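Local atomic coordinates of intracellular exo-alpha-(1->5)-L-arabinofuranosidase (Bifidobacterium longum, PDB entry 2Y2W), a protein that hydrolyses terminal alpha-(1->5)-linked L-arabinofuranosyl residues from arabinans and is also active on wheat arabinoxylan, contributing to plant cell wall breakdown. Residues H284-D289 / G342-D347; D302-S307 / A385-S390. One frame throughout, in Å; residues are numbered along the deposited sequence.

Contact 1: H284-D289 / G342-D347; sequences HAYYFD and GVWYSD
Tyr286 and Tyr287 pair in parallel with Gly342 and Val343 where strands 280-287 and 335-341 of the barrel run out. Gly342 N donates to Ala285 O, Tyr287 N returns a bond to Gly342 O at 3.1 Å, and Trp344 N reaches Tyr287 O at 2.9 Å, standing 37° out of that carbonyl plane. The positive phi of Gly342 would press a side chain against the preceding carbonyl oxygen. Past the strand end the indole of Trp344 comes edge-on to the Tyr286 ring, its CE3 3.6 Å above the ring centre, with the two planes at 78°. Trp344 CB also touches Tyr286 CD1, at 3.6 Å. Further on, Phe288 CB sits over the Tyr345 ring, 3.8 Å from its centroid, while Phe288 CE1 meets Ser346 OG at 3.3 Å. Tyr345, central to an inverse gamma turn, also brings its ring edge to Asp289 O, and its hydroxyl bonds Asp384. By similarity, Tyr286 binds arabinofuranose and Trp344 serves substrate recognition; the Tyr286 hydroxyl is hydrogen-bonded to Glu340, the probable nucleophile. The contact is thus probably part of the active-site rim at the C-terminal ends of the barrel strands, with Tyr287 and Val343 packed outward on Phe303 of helix 297-304 and Tyr287 also on Leu391 of helix 382-397.

Contact 2: D302-S307 / A385-S390; sequences DFLASS and AVVEGS
Phe303 meets Val387 first, near the C-terminal end of helix 297-304. Its CG lies anti to the backbone N (chi1 173°), on the side of the carbonyl carbon, and one face of the ring meets the valine: Val387 CG2 lies 3.7 Å from the ring centroid, displaced toward the rim, and the nearest ring atom, Phe303 CE2, is 3.5 Å from that methyl. The same CG2 packs against the backbone at Phe303 O, at 3.4 Å, so one branch of the valine touches both ring and carbonyl. An alanine in place of Phe303 would probably open a gap beneath Val387 CG2 and leave that methyl without the ring face it rests on. Leu304 follows with a looser touch, its CD2 4.0 Å from Val387 CG2, the two side chains crossing at about a right angle. Beyond the helix, Ser306 turns back on the segment: its OG donates to Phe303 O at 2.7 Å, and its backbone N binds the same oxygen from the same face, so two donors grip this carbonyl beside the valine. Ser306 CB also meets Val387 CG1. Ser307, opening the next helix, points toward Ser390, yet the OG atoms of Ser307 and Ser390 remain 3.8 Å apart; the Ser390 hydroxyl instead donates to Val387 O, one turn earlier in its own helix. No hydrogen bond crosses this buried contact, which is apolar packing centred on Val387. It joins helix 382-397 to the bend between helices 297-304 and 307-327, with Tyr287 of strand 280-287 against Phe303 and Ser306, and Val484 of strand 478-485 against Val386 and Ser390.

Contact 1 is partly buried at the catalytic end of the parallel eight-stranded barrel, whereas contact 2 is wholly buried among the surrounding helices, its centre 11 Å away. The first is joined by backbone hydrogen bonds and aromatic rings; the second has no hydrogen bond between its segments and relies on aliphatic packing against a ring. They abut directly: Phe303 CD1 lies 3.4 Å from Phe288 C, and Glu388 OE2, salt-bridged to Arg407, weakly accepts from Val343 N. Strand 280-287 leads along the chain into helix 297-304, and the four segments alternate in sequence. Phe303 and Glu388 of contact 2 lie behind the strand ends of contact 1, which carry residues of the probable substrate site.

Contact 1: H284-D289 / G342-D347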
ATOM      1  N   HIS D 284      19.782 -16.109   5.813  1.00 35.01           N
ATOM      2  CA  HIS D 284      19.358 -17.358   5.191  1.00 35.56           C
ATOM      3  C   HIS D 284      20.512 -17.988   4.418  1.00 35.90           C
ATOM      4  O   HIS D 284      21.127 -17.338   3.571  1.00 35.98           O
ATOM      5  CB  HIS D 284      18.151 -17.116   4.278  1.00 35.55           C
ATOM      6  CG  HIS D 284      16.905 -16.720   5.013  1.00 35.58           C
ATOM      7  ND1 HIS D 284      15.649 -17.121   4.614  1.00 35.47           N
ATOM      8  CD2 HIS D 284      16.723 -15.969   6.126  1.00 35.37           C
ATOM      9  CE1 HIS D 284      14.748 -16.629   5.445  1.00 35.66           C
ATOM     10  NE2 HIS D 284      15.374 -15.928   6.373  1.00 35.38           N
ATOM     11  N   ALA D 285      20.809 -19.251   4.717  1.00 36.35           N
ATOM     12  CA  ALA D 285      21.948 -19.936   4.108  1.00 36.88           C
ATOM     13  C   ALA D 285      21.677 -21.413   3.831  1.00 37.31           C
ATOM     14  O   ALA D 285      21.668 -22.236   4.750  1.00 37.24           O
ATOM     15  CB  ALA D 285      23.193 -19.771   4.978  1.00 36.82           C
ATOM     16  N   TYR D 286      21.459 -21.735   2.559  1.00 37.95           N
ATOM     17  CA  TYR D 286      21.272 -23.118   2.120  1.00 38.64           C
ATOM     18  C   TYR D 286      22.478 -23.599   1.312  1.00 39.21           C
ATOM     19  O   TYR D 286      23.082 -22.824   0.562  1.00 39.26           O
ATOM     20  CB  TYR D 286      20.001 -23.258   1.277  1.00 38.58           C
ATOM     21  CG  TYR D 286      18.699 -23.102   2.036  1.00 38.47           C
ATOM     22  CD1 TYR D 286      18.204 -24.135   2.835  1.00 38.10           C
ATOM     23  CD2 TYR D 286      17.947 -21.932   1.932  1.00 38.48           C
ATOM     24  CE1 TYR D 286      17.001 -23.999   3.522  1.00 37.83           C
ATOM     25  CE2 TYR D 286      16.741 -21.786   2.614  1.00 38.11           C
ATOM     26  CZ  TYR D 286      16.276 -22.824   3.406  1.00 38.04           C
ATOM     27  OH  TYR D 286      15.086 -22.684   4.081  1.00 38.07           O
ATOM     28  N   TYR D 287      22.822 -24.877   1.467  1.00 39.83           N
ATOM     29  CA  TYR D 287      23.973 -25.464   0.777  1.00 40.57           C
ATOM     30  C   TYR D 287      23.681 -26.876   0.280  1.00 41.11           C
ATOM     31  O   TYR D 287      22.930 -27.616   0.913  1.00 41.12           O
ATOM     32  CB  TYR D 287      25.197 -25.491   1.695  1.00 40.53           C
ATOM     33  CG  TYR D 287      25.512 -24.167   2.348  1.00 40.75           C
ATOM     34  CD1 TYR D 287      26.205 -23.174   1.656  1.00 40.85           C
ATOM     35  CD2 TYR D 287      25.117 -23.906   3.658  1.00 41.14           C
ATOM     36  CE1 TYR D 287      26.497 -21.955   2.255  1.00 41.19           C
ATOM     37  CE2 TYR D 287      25.402 -22.690   4.267  1.00 41.37           C
ATOM     38  CZ  TYR D 287      26.093 -21.720   3.559  1.00 41.39           C
ATOM     39  OH  TYR D 287      26.380 -20.517   4.159  1.00 41.79           O
ATOM     40  N   PHE D 288      24.277 -27.238  -0.856  1.00 41.81           N
ATOM     41  CA  PHE D 288      24.150 -28.588  -1.420  1.00 42.57           C
ATOM     42  C   PHE D 288      25.317 -28.950  -2.338  1.00 43.09           C
ATOM     43  O   PHE D 288      26.102 -28.085  -2.725  1.00 43.08           O
ATOM     44  CB  PHE D 288      22.800 -28.777  -2.133  1.00 42.60           C
ATOM     45  CG  PHE D 288      22.660 -28.007  -3.425  1.00 42.69           C
ATOM     46  CD1 PHE D 288      22.427 -26.634  -3.419  1.00 42.77           C
ATOM     47  CD2 PHE D 288      22.731 -28.666  -4.648  1.00 42.88           C
ATOM     48  CE1 PHE D 288      22.286 -25.928  -4.611  1.00 42.91           C
ATOM     49  CE2 PHE D 288      22.591 -27.971  -5.845  1.00 43.10           C
ATOM     50  CZ  PHE D 288      22.368 -26.597  -5.827  1.00 43.04           C
ATOM     51  N   ASP D 289      25.428 -30.237  -2.663  1.00 43.85           N
ATOM     52  CA  ASP D 289      26.445 -30.727  -3.592  1.00 44.60           C
ATOM     53  C   ASP D 289      25.967 -30.518  -5.025  1.00 45.01           C
ATOM     54  O   ASP D 289      25.064 -31.215  -5.495  1.00 45.12           O
ATOM     55  CB  ASP D 289      26.746 -32.208  -3.326  1.00 44.72           C
ATOM     56  CG  ASP D 289      27.904 -32.740  -4.164  1.00 45.00           C
ATOM     57  OD1 ASP D 289      28.767 -31.943  -4.590  1.00 45.26           O
ATOM     58  OD2 ASP D 289      27.953 -33.968  -4.386  1.00 45.43           O
ATOM     59  N   GLY D 342      20.737 -24.713   6.549  1.00 34.68           N
ATOM     60  CA  GLY D 342      20.802 -26.162   6.376  1.00 35.34           C
ATOM     61  C   GLY D 342      21.135 -26.610   4.967  1.00 35.77           C
ATOM     62  O   GLY D 342      21.386 -25.787   4.084  1.00 35.84           O
ATOM     63  N   VAL D 343      21.135 -27.925   4.765  1.00 36.13           N
ATOM     64  CA  VAL D 343      21.410 -28.516   3.463  1.00 36.54           C
ATOM     65  C   VAL D 343      20.116 -28.687   2.674  1.00 36.89           C
ATOM     66  O   VAL D 343      19.172 -29.316   3.154  1.00 36.91           O
ATOM     67  CB  VAL D 343      22.149 -29.877   3.598  1.00 36.54           C
ATOM     68  CG1 VAL D 343      22.254 -30.581   2.251  1.00 36.47           C
ATOM     69  CG2 VAL D 343      23.535 -29.679   4.196  1.00 36.42           C
ATOM     70  N   TRP D 344      20.078 -28.113   1.470  1.00 37.40           N
ATOM     71  CA  TRP D 344      18.934 -28.256   0.564  1.00 37.96           C
ATOM     72  C   TRP D 344      19.360 -28.313  -0.902  1.00 38.50           C
ATOM     73  O   TRP D 344      19.947 -27.365  -1.428  1.00 38.51           O
ATOM     74  CB  TRP D 344      17.911 -27.133   0.796  1.00 37.85           C
ATOM     75  CG  TRP D 344      16.792 -27.050  -0.228  1.00 37.61           C
ATOM     76  CD1 TRP D 344      16.195 -28.090  -0.888  1.00 37.53           C
ATOM     77  CD2 TRP D 344      16.123 -25.862  -0.674  1.00 37.23           C
ATOM     78  NE1 TRP D 344      15.213 -27.622  -1.726  1.00 37.32           N
ATOM     79  CE2 TRP D 344      15.144 -26.258  -1.613  1.00 37.28           C
ATOM     80  CE3 TRP D 344      16.258 -24.500  -0.371  1.00 37.30           C
ATOM     81  CZ2 TRP D 344      14.306 -25.341  -2.257  1.00 37.12           C
ATOM     82  CZ3 TRP D 344      15.421 -23.587  -1.012  1.00 37.41           C
ATOM     83  CH2 TRP D 344      14.459 -24.014  -1.944  1.00 37.00           C
ATOM     84  N   TYR D 345      19.054 -29.437  -1.545  1.00 39.28           N
ATOM     85  CA  TYR D 345      19.292 -29.621  -2.976  1.00 40.01           C
ATOM     86  C   TYR D 345      18.216 -28.887  -3.776  1.00 40.45           C
ATOM     87  O   TYR D 345      17.182 -29.459  -4.130  1.00 40.49           O
ATOM     88  CB  TYR D 345      19.344 -31.115  -3.326  1.00 40.02           C
ATOM     89  CG  TYR D 345      20.601 -31.802  -2.839  1.00 40.44           C
ATOM     90  CD1 TYR D 345      20.660 -32.380  -1.569  1.00 40.88           C
ATOM     91  CD2 TYR D 345      21.736 -31.869  -3.645  1.00 40.74           C
ATOM     92  CE1 TYR D 345      21.823 -33.007  -1.114  1.00 41.23           C
ATOM     93  CE2 TYR D 345      22.901 -32.490  -3.201  1.00 41.22           C
ATOM     94  CZ  TYR D 345      22.939 -33.056  -1.939  1.00 41.39           C
ATOM     95  OH  TYR D 345      24.093 -33.670  -1.505  1.00 41.75           O
ATOM     96  N   SER D 346      18.479 -27.611  -4.049  1.00 41.11           N
ATOM     97  CA  SER D 346      17.491 -26.700  -4.629  1.00 41.74           C
ATOM     98  C   SER D 346      17.336 -26.808  -6.147  1.00 42.32           C
ATOM     99  O   SER D 346      16.458 -26.167  -6.730  1.00 42.36           O
ATOM    100  CB  SER D 346      17.797 -25.255  -4.221  1.00 41.70           C
ATOM    101  OG  SER D 346      19.149 -24.921  -4.483  1.00 41.63           O
ATOM    102  N   ASP D 347      18.177 -27.623  -6.780  1.00 43.06           N
ATOM    103  CA  ASP D 347      18.095 -27.856  -8.223  1.00 43.85           C
ATOM    104  C   ASP D 347      16.827 -28.610  -8.638  1.00 44.44           C
ATOM    105  O   ASP D 347      16.318 -28.413  -9.745  1.00 44.54           O
ATOM    106  CB  ASP D 347      19.351 -28.565  -8.744  1.00 43.79           C
ATOM    107  CG  ASP D 347      19.696 -29.824  -7.962  1.00 44.01           C
ATOM    108  OD1 ASP D 347      19.305 -29.943  -6.783  1.00 44.14           O
ATOM    109  OD2 ASP D 347      20.382 -30.696  -8.535  1.00 44.20           O
TER

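Contact 2: D302-S307 / A385-S390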
ATOM      1  N   ASP D 302      33.983 -28.532  -2.406  1.00 46.84           N
ATOM      2  CA  ASP D 302      33.423 -27.192  -2.214  1.00 46.60           C
ATOM      3  C   ASP D 302      32.303 -27.225  -1.172  1.00 46.16           C
ATOM      4  O   ASP D 302      32.196 -26.333  -0.326  1.00 46.16           O
ATOM      5  CB  ASP D 302      32.871 -26.633  -3.532  1.00 46.79           C
ATOM      6  CG  ASP D 302      33.950 -26.404  -4.581  1.00 47.41           C
ATOM      7  OD1 ASP D 302      35.133 -26.721  -4.327  1.00 48.04           O
ATOM      8  OD2 ASP D 302      33.601 -25.906  -5.675  1.00 47.90           O
ATOM      9  N   PHE D 303      31.481 -28.270  -1.249  1.00 45.57           N
ATOM     10  CA  PHE D 303      30.324 -28.445  -0.381  1.00 45.02           C
ATOM     11  C   PHE D 303      30.708 -28.723   1.076  1.00 44.73           C
ATOM     12  O   PHE D 303      30.047 -28.242   1.997  1.00 44.64           O
ATOM     13  CB  PHE D 303      29.423 -29.550  -0.939  1.00 44.90           C
ATOM     14  CG  PHE D 303      28.281 -29.925  -0.041  1.00 44.71           C
ATOM     15  CD1 PHE D 303      27.365 -28.969   0.388  1.00 44.46           C
ATOM     16  CD2 PHE D 303      28.110 -31.243   0.361  1.00 44.42           C
ATOM     17  CE1 PHE D 303      26.309 -29.319   1.217  1.00 44.27           C
ATOM     18  CE2 PHE D 303      27.053 -31.605   1.182  1.00 44.43           C
ATOM     19  CZ  PHE D 303      26.149 -30.641   1.609  1.00 44.43           C
ATOM     20  N   LEU D 304      31.779 -29.486   1.279  1.00 44.32           N
ATOM     21  CA  LEU D 304      32.246 -29.806   2.628  1.00 43.94           C
ATOM     22  C   LEU D 304      32.816 -28.584   3.352  1.00 43.75           C
ATOM     23  O   LEU D 304      32.853 -28.546   4.583  1.00 43.69           O
ATOM     24  CB  LEU D 304      33.265 -30.950   2.599  1.00 43.94           C
ATOM     25  CG  LEU D 304      32.734 -32.338   2.212  1.00 43.76           C
ATOM     26  CD1 LEU D 304      33.863 -33.219   1.694  1.00 43.76           C
ATOM     27  CD2 LEU D 304      32.007 -33.011   3.369  1.00 43.26           C
ATOM     28  N   ALA D 305      33.238 -27.582   2.582  1.00 43.45           N
ATOM     29  CA  ALA D 305      33.752 -26.334   3.139  1.00 43.18           C
ATOM     30  C   ALA D 305      32.721 -25.201   3.080  1.00 43.03           C
ATOM     31  O   ALA D 305      33.085 -24.024   2.975  1.00 43.04           O
ATOM     32  CB  ALA D 305      35.042 -25.931   2.427  1.00 43.24           C
ATOM     33  N   SER D 306      31.439 -25.560   3.167  1.00 42.81           N
ATOM     34  CA  SER D 306      30.338 -24.591   3.079  1.00 42.60           C
ATOM     35  C   SER D 306      30.271 -23.630   4.262  1.00 42.47           C
ATOM     36  O   SER D 306      29.670 -22.558   4.160  1.00 42.58           O
ATOM     37  CB  SER D 306      28.995 -25.304   2.911  1.00 42.62           C
ATOM     38  OG  SER D 306      28.864 -25.824   1.601  1.00 42.70           O
ATOM     39  N   SER D 307      30.887 -24.020   5.376  1.00 42.29           N
ATOM     40  CA  SER D 307      30.973 -23.175   6.569  1.00 42.13           C
ATOM     41  C   SER D 307      31.697 -21.853   6.303  1.00 42.02           C
ATOM     42  O   SER D 307      31.420 -20.845   6.958  1.00 42.16           O
ATOM     43  CB  SER D 307      31.646 -23.932   7.717  1.00 42.07           C
ATOM     44  OG  SER D 307      32.748 -24.694   7.257  1.00 42.10           O
ATOM     45  N   ALA D 385      25.272 -34.578   6.460  1.00 36.20           N
ATOM     46  CA  ALA D 385      25.291 -34.472   7.916  1.00 35.91           C
ATOM     47  C   ALA D 385      26.568 -33.816   8.432  1.00 35.71           C
ATOM     48  O   ALA D 385      26.518 -33.002   9.355  1.00 35.76           O
ATOM     49  CB  ALA D 385      25.108 -35.838   8.543  1.00 35.95           C
ATOM     50  N   VAL D 386      27.706 -34.167   7.831  1.00 35.37           N
ATOM     51  CA  VAL D 386      29.005 -33.622   8.242  1.00 35.15           C
ATOM     52  C   VAL D 386      29.087 -32.117   7.961  1.00 35.00           C
ATOM     53  O   VAL D 386      29.685 -31.364   8.735  1.00 35.01           O
ATOM     54  CB  VAL D 386      30.198 -34.389   7.584  1.00 35.20           C
ATOM     55  CG1 VAL D 386      31.542 -33.774   7.970  1.00 35.00           C
ATOM     56  CG2 VAL D 386      30.172 -35.862   7.977  1.00 35.04           C
ATOM     57  N   VAL D 387      28.470 -31.688   6.862  1.00 34.81           N
ATOM     58  CA  VAL D 387      28.403 -30.268   6.512  1.00 34.66           C
ATOM     59  C   VAL D 387      27.574 -29.486   7.536  1.00 34.53           C
ATOM     60  O   VAL D 387      27.975 -28.401   7.961  1.00 34.45           O
ATOM     61  CB  VAL D 387      27.867 -30.051   5.065  1.00 34.68           C
ATOM     62  CG1 VAL D 387      27.702 -28.563   4.750  1.00 34.51           C
ATOM     63  CG2 VAL D 387      28.803 -30.690   4.057  1.00 34.56           C
ATOM     64  N   GLU D 388      26.435 -30.048   7.941  1.00 34.42           N
ATOM     65  CA  GLU D 388      25.583 -29.421   8.958  1.00 34.40           C
ATOM     66  C   GLU D 388      26.262 -29.362  10.326  1.00 34.27           C
ATOM     67  O   GLU D 388      26.090 -28.390  11.065  1.00 34.33           O
ATOM     68  CB  GLU D 388      24.223 -30.116   9.054  1.00 34.36           C
ATOM     69  CG  GLU D 388      23.269 -29.737   7.928  1.00 34.72           C
ATOM     70  CD  GLU D 388      21.828 -30.150   8.184  1.00 35.76           C
ATOM     71  OE1 GLU D 388      21.442 -30.341   9.362  1.00 36.42           O
ATOM     72  OE2 GLU D 388      21.073 -30.281   7.197  1.00 35.85           O
ATOM     73  N   GLY D 389      27.035 -30.399  10.647  1.00 34.08           N
ATOM     74  CA  GLY D 389      27.852 -30.426  11.858  1.00 33.79           C
ATOM     75  C   GLY D 389      28.842 -29.276  11.914  1.00 33.74           C
ATOM     76  O   GLY D 389      29.030 -28.663  12.968  1.00 33.78           O
ATOM     77  N   SER D 390      29.465 -28.977  10.774  1.00 33.63           N
ATOM     78  CA  SER D 390      30.424 -27.874  10.675  1.00 33.53           C
ATOM     79  C   SER D 390      29.742 -26.506  10.675  1.00 33.42           C
ATOM     80  O   SER D 390      30.315 -25.529  11.165  1.00 33.48           O
ATOM     81  CB  SER D 390      31.324 -28.025   9.441  1.00 33.55           C
ATOM     82  OG  SER D 390      30.621 -27.747   8.242  1.00 33.50           O
TER